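Local structure of leucine aminopeptidase 2, chloroplastic (Streptomyces sp. BC16019, 5LHJ) at residues Thr335-His341 and Val428-Cys434; Glu420-Leu424 and Phe447-Phe451. The protein is a manganese-binding aminopeptidase of the M17 family that takes part in bottromycin maturation, presumably by removing unsubstituted N-terminal amino acids from peptides. All coordinates share one frame; numbering follows the deposited sequence.

Contact 1: residues Thr335-His341 and Val428-Cys434; sequences TTTEITH and VADRVNC
The guanidinium of Arg431 meets Thr335 edge-on: NH1 and NH2 both donate to Thr335 OG1, at 3.0 Å from NH1, and the hydroxyl lies 9° out of the guanidinium plane. Thr337 OG1 stands at the same group's edge, near its plane, and takes a weak bond from NH1. A bend at chi3 (78°) turns the guanidinium toward Thr335, with its edge to the threonine hydroxyls. NE is spoken for by Asp450, while Asp333 also binds Thr335 OG1 and His331 binds Thr337 OG1. Both ends of the Asn433 amide are used: OD1 accepts from Thr340 N at 2.8 Å, the donor tilted out of the carbonyl plane, and ND2 donates to His341 O at 2.9 Å. With CG set between backbone N and carbonyl carbon (chi1 77°), the amide reaches both groups and ties down the chain just past the strand. Thr340 OG1 donates to Cys434 O, 2.7 Å away, on a lone pair in the carbonyl plane.

Between these ends the strands run parallel. Glu338 N to Arg431 O (2.8 Å) is almost straight, and Asn433 N returns a bond to Glu338 O. At the start, Thr336 N reaches Asp430 OD2 at 3.0 Å from above the carboxylate plane, and Asp430 N donates to Thr336 OG1; Ser147 and Tyr145 O of a second subunit bind that same carboxylate oxygen and hydroxyl. His341 ND1 is hydrogen-bonded to the backbone N of Asp343, which binds manganese in a structure of this protein, though this chain carries no metal here. The short, weakly bonded strand 431-432 edges, within this chain, a small mixed sheet with 336-338 central and 328-330 antiparallel beyond; helix 345-358 packs against Ile339 and Asn433, and Phe447 of helix 440-449 against Thr337 and Arg431.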
# COMPACT_ATOMS: atom_id res chain seq x y z
N THR A 335 -22.77 -26.84 15.26
CA THR A 335 -22.84 -25.77 14.26
C THR A 335 -21.48 -25.59 13.59
O THR A 335 -20.47 -26.07 14.08
CB THR A 335 -23.31 -24.42 14.86
OG1 THR A 335 -22.33 -23.88 15.76
CG2 THR A 335 -24.62 -24.57 15.57
N THR A 336 -21.49 -24.89 12.46
CA THR A 336 -20.31 -24.81 11.61
C THR A 336 -19.86 -23.38 11.37
O THR A 336 -20.67 -22.46 11.25
CB THR A 336 -20.53 -25.50 10.25
OG1 THR A 336 -21.65 -24.90 9.58
CG2 THR A 336 -20.77 -26.98 10.44
N THR A 337 -18.54 -23.20 11.28
CA THR A 337 -17.94 -21.91 10.95
C THR A 337 -17.00 -22.06 9.77
O THR A 337 -16.15 -22.94 9.76
CB THR A 337 -17.14 -21.36 12.14
OG1 THR A 337 -18.01 -21.16 13.26
CG2 THR A 337 -16.44 -20.05 11.81
N GLU A 338 -17.16 -21.15 8.81
CA GLU A 338 -16.27 -21.03 7.67
C GLU A 338 -15.14 -20.06 8.00
O GLU A 338 -15.40 -18.93 8.43
CB GLU A 338 -17.03 -20.51 6.46
CG GLU A 338 -16.18 -20.44 5.20
CD GLU A 338 -16.87 -19.78 4.02
OE1 GLU A 338 -17.90 -19.07 4.19
OE2 GLU A 338 -16.35 -19.95 2.90
N ILE A 339 -13.90 -20.50 7.80
CA ILE A 339 -12.71 -19.68 8.03
C ILE A 339 -12.47 -18.80 6.81
O ILE A 339 -11.92 -19.25 5.80
CB ILE A 339 -11.45 -20.53 8.35
CG1 ILE A 339 -11.71 -21.50 9.51
CG2 ILE A 339 -10.25 -19.61 8.65
CD1 ILE A 339 -12.16 -20.85 10.81
N THR A 340 -12.91 -17.55 6.89
CA THR A 340 -12.68 -16.62 5.79
C THR A 340 -11.42 -15.75 5.98
O THR A 340 -10.98 -15.11 5.03
CB THR A 340 -13.91 -15.73 5.59
OG1 THR A 340 -14.23 -15.08 6.82
CG2 THR A 340 -15.12 -16.58 5.14
N HIS A 341 -10.86 -15.73 7.19
CA HIS A 341 -9.60 -15.02 7.45
C HIS A 341 -8.95 -15.70 8.66
O HIS A 341 -9.57 -15.76 9.72
CB HIS A 341 -9.86 -13.51 7.71
CG HIS A 341 -8.66 -12.64 7.54
ND1 HIS A 341 -7.52 -12.80 8.30
CD2 HIS A 341 -8.41 -11.59 6.71
CE1 HIS A 341 -6.62 -11.90 7.94
NE2 HIS A 341 -7.13 -11.16 6.97
N VAL A 428 -21.54 -21.18 2.76
CA VAL A 428 -21.20 -22.61 2.93
C VAL A 428 -21.57 -23.13 4.33
O VAL A 428 -22.15 -24.20 4.46
CB VAL A 428 -19.69 -22.83 2.65
CG1 VAL A 428 -19.24 -24.24 3.00
CG2 VAL A 428 -19.40 -22.54 1.18
N ALA A 429 -21.19 -22.39 5.37
CA ALA A 429 -21.39 -22.83 6.75
C ALA A 429 -22.49 -22.03 7.46
O ALA A 429 -23.16 -21.18 6.84
CB ALA A 429 -20.08 -22.76 7.50
N ASP A 430 -22.68 -22.29 8.75
CA ASP A 430 -23.66 -21.52 9.53
C ASP A 430 -23.26 -20.06 9.73
O ASP A 430 -24.12 -19.19 9.84
CB ASP A 430 -23.93 -22.17 10.90
CG ASP A 430 -24.53 -23.55 10.79
OD1 ASP A 430 -25.24 -23.86 9.79
OD2 ASP A 430 -24.30 -24.34 11.73
N ARG A 431 -21.95 -19.80 9.78
CA ARG A 431 -21.43 -18.45 9.96
C ARG A 431 -20.02 -18.36 9.41
O ARG A 431 -19.36 -19.39 9.17
CB ARG A 431 -21.39 -18.09 11.44
CG ARG A 431 -20.49 -19.03 12.24
CD ARG A 431 -20.57 -18.75 13.72
NE ARG A 431 -21.75 -19.29 14.39
CZ ARG A 431 -21.99 -20.57 14.66
NH1 ARG A 431 -21.18 -21.54 14.25
NH2 ARG A 431 -23.07 -20.88 15.36
N VAL A 432 -19.55 -17.12 9.26
CA VAL A 432 -18.14 -16.84 8.95
C VAL A 432 -17.42 -16.29 10.19
O VAL A 432 -18.07 -15.75 11.09
CB VAL A 432 -17.96 -15.81 7.81
CG1 VAL A 432 -18.56 -16.33 6.53
CG2 VAL A 432 -18.53 -14.42 8.18
N ASN A 433 -16.10 -16.42 10.20
CA ASN A 433 -15.28 -15.74 11.22
C ASN A 433 -14.79 -14.36 10.82
O ASN A 433 -14.12 -13.71 11.63
CB ASN A 433 -14.11 -16.62 11.70
CG ASN A 433 -12.95 -16.66 10.73
OD1 ASN A 433 -13.11 -16.54 9.52
ND2 ASN A 433 -11.75 -16.84 11.28
N CYS A 434 -15.11 -13.91 9.60
CA CYS A 434 -14.71 -12.58 9.14
C CYS A 434 -15.59 -12.14 7.98
O CYS A 434 -15.70 -12.86 6.97
CB CYS A 434 -13.26 -12.59 8.69
SG CYS A 434 -12.61 -10.98 8.17

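Contact 2: residues Glu420-Leu424 and Phe447-Phe451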
# COMPACT_ATOMS: atom_id res chain seq x y z
N GLU A 420 -26.17 -6.27 12.72
CA GLU A 420 -24.84 -6.78 12.35
C GLU A 420 -24.78 -8.30 12.18
O GLU A 420 -23.79 -8.82 11.65
CB GLU A 420 -23.78 -6.29 13.34
CG GLU A 420 -23.43 -4.82 13.15
CD GLU A 420 -22.78 -4.52 11.81
OE1 GLU A 420 -22.00 -5.34 11.29
OE2 GLU A 420 -23.06 -3.45 11.24
N ARG A 421 -25.82 -9.02 12.61
CA ARG A 421 -25.84 -10.47 12.43
C ARG A 421 -25.85 -10.87 10.96
O ARG A 421 -25.36 -11.94 10.61
CB ARG A 421 -27.02 -11.13 13.17
CG ARG A 421 -26.86 -11.08 14.67
CD ARG A 421 -27.83 -11.98 15.42
NE ARG A 421 -27.24 -12.36 16.70
CZ ARG A 421 -26.30 -13.30 16.87
NH1 ARG A 421 -25.83 -14.01 15.84
NH2 ARG A 421 -25.83 -13.52 18.09
N ARG A 422 -26.36 -10.00 10.09
CA ARG A 422 -26.31 -10.30 8.66
C ARG A 422 -24.88 -10.44 8.15
O ARG A 422 -24.64 -11.13 7.15
CB ARG A 422 -27.05 -9.24 7.85
CG ARG A 422 -26.32 -7.94 7.75
CD ARG A 422 -27.25 -6.85 7.23
NE ARG A 422 -26.45 -5.85 6.56
CZ ARG A 422 -25.71 -4.92 7.16
NH1 ARG A 422 -25.66 -4.78 8.49
NH2 ARG A 422 -25.02 -4.10 6.41
N ASN A 423 -23.93 -9.78 8.81
CA ASN A 423 -22.51 -9.90 8.48
C ASN A 423 -21.81 -11.16 8.99
O ASN A 423 -20.63 -11.35 8.71
CB ASN A 423 -21.76 -8.64 8.88
CG ASN A 423 -22.09 -7.48 7.96
OD1 ASN A 423 -22.29 -7.68 6.75
ND2 ASN A 423 -22.16 -6.28 8.51
N LEU A 424 -22.53 -12.00 9.71
CA LEU A 424 -22.06 -13.33 10.06
C LEU A 424 -22.41 -14.40 8.98
O LEU A 424 -21.92 -15.51 9.06
CB LEU A 424 -22.63 -13.75 11.41
CG LEU A 424 -22.22 -12.92 12.63
CD1 LEU A 424 -22.88 -13.48 13.88
CD2 LEU A 424 -20.72 -12.90 12.78
N PHE A 447 -20.89 -13.30 17.20
CA PHE A 447 -20.34 -14.63 16.92
C PHE A 447 -20.25 -15.45 18.21
O PHE A 447 -20.75 -16.59 18.27
CB PHE A 447 -18.97 -14.47 16.21
CG PHE A 447 -18.30 -15.75 15.82
CD1 PHE A 447 -17.71 -16.58 16.79
CD2 PHE A 447 -18.20 -16.11 14.49
CE1 PHE A 447 -17.06 -17.76 16.42
CE2 PHE A 447 -17.54 -17.28 14.12
CZ PHE A 447 -16.98 -18.11 15.09
N LEU A 448 -19.61 -14.88 19.23
CA LEU A 448 -19.46 -15.57 20.52
C LEU A 448 -20.80 -15.86 21.19
O LEU A 448 -21.00 -16.92 21.78
CB LEU A 448 -18.58 -14.76 21.48
CG LEU A 448 -17.13 -14.52 21.08
CD1 LEU A 448 -16.47 -13.63 22.13
CD2 LEU A 448 -16.34 -15.81 20.91
N GLN A 449 -21.72 -14.90 21.08
CA GLN A 449 -23.04 -15.04 21.69
C GLN A 449 -23.75 -16.33 21.25
O GLN A 449 -24.44 -16.94 22.06
CB GLN A 449 -23.91 -13.82 21.38
CG GLN A 449 -25.24 -13.80 22.14
CD GLN A 449 -26.04 -12.53 21.88
OE1 GLN A 449 -25.90 -11.90 20.83
NE2 GLN A 449 -26.89 -12.17 22.83
N ASP A 450 -23.57 -16.72 19.98
CA ASP A 450 -24.17 -17.94 19.40
C ASP A 450 -23.84 -19.21 20.22
O ASP A 450 -24.60 -20.18 20.20
CB ASP A 450 -23.63 -18.23 17.98
CG ASP A 450 -24.06 -17.23 16.89
OD1 ASP A 450 -24.98 -16.41 17.04
OD2 ASP A 450 -23.42 -17.32 15.80
N PHE A 451 -22.70 -19.21 20.90
CA PHE A 451 -22.21 -20.42 21.56
C PHE A 451 -22.55 -20.50 23.04
O PHE A 451 -22.23 -21.49 23.68
CB PHE A 451 -20.71 -20.52 21.33
CG PHE A 451 -20.36 -20.66 19.88
CD1 PHE A 451 -20.45 -21.90 19.26
CD2 PHE A 451 -20.01 -19.56 19.12
CE1 PHE A 451 -20.14 -22.04 17.91
CE2 PHE A 451 -19.72 -19.68 17.77
CZ PHE A 451 -19.78 -20.92 17.16
O HOH W 1 -28.01 -11.14 19.21
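Arg421 reaches across to two acceptors on consecutive residues, Gln449 and Asp450. Its NH1 forms a salt bridge with Asp450 OD1 at 2.8 Å, and the oxygen accepts through its syn lone pair, although it sits 26° out of the guanidinium plane. NH2 adds a weak bond to the same OD1 and a better aligned one to Gln449 OE1 (3.2 Å), which lies close to that plane but is approached from above its own amide. NE is satisfied by a water, 2.9 Å away, which in turn donates to Gln449 OE1 at 2.8 Å. The amide oxygen is therefore gripped twice, directly and through solvent, and all three guanidinium nitrogens have an acceptor; NH2 also has a weak bond to Leu446 O. The chain from CG to NE is extended, which carries the head across to the other segment. The two oxygens of Asp450 serve different arginines: OD2 pairs with Arg431.

Beside this polar cluster, Leu424 puts CD1 3.9 Å from Phe447 N, while Leu424 CD2 lies at the edge of the Phe447 ring, 4.2 Å from Phe447 CB. Within 420-424, Asn423 ND2 donates to Glu420 OE1 at 2.9 Å, and that oxygen is also bound by Gln443. Segment 420-424 packs on helix 440-449: Leu446 touches Glu420 and Leu424, and Gln443 touches Asn423. Phe447 and Leu448 face helix 345-358, and Leu448 also reaches strand 458-462.

All four segments belong to the catalytic domain. Following the chain from the N terminus, 335-341 comes first, just ahead of helix 345-358; segment 420-424 follows after strand 410-413, then 428-434, and last 447-451, which begins within helix 440-449. Contact 1 closes a long loop of 86 residues, contact 2 a short one of 22, and the two cross because their segments alternate along the chain. They also touch directly: Val432 N probably bonds to Leu424 O (2.9 Å), and Arg431 CD packs on Phe447 CE2 at 3.4 Å. The pair thus joins the small three-stranded sheet to the 3-10 turn and to helix 440-449.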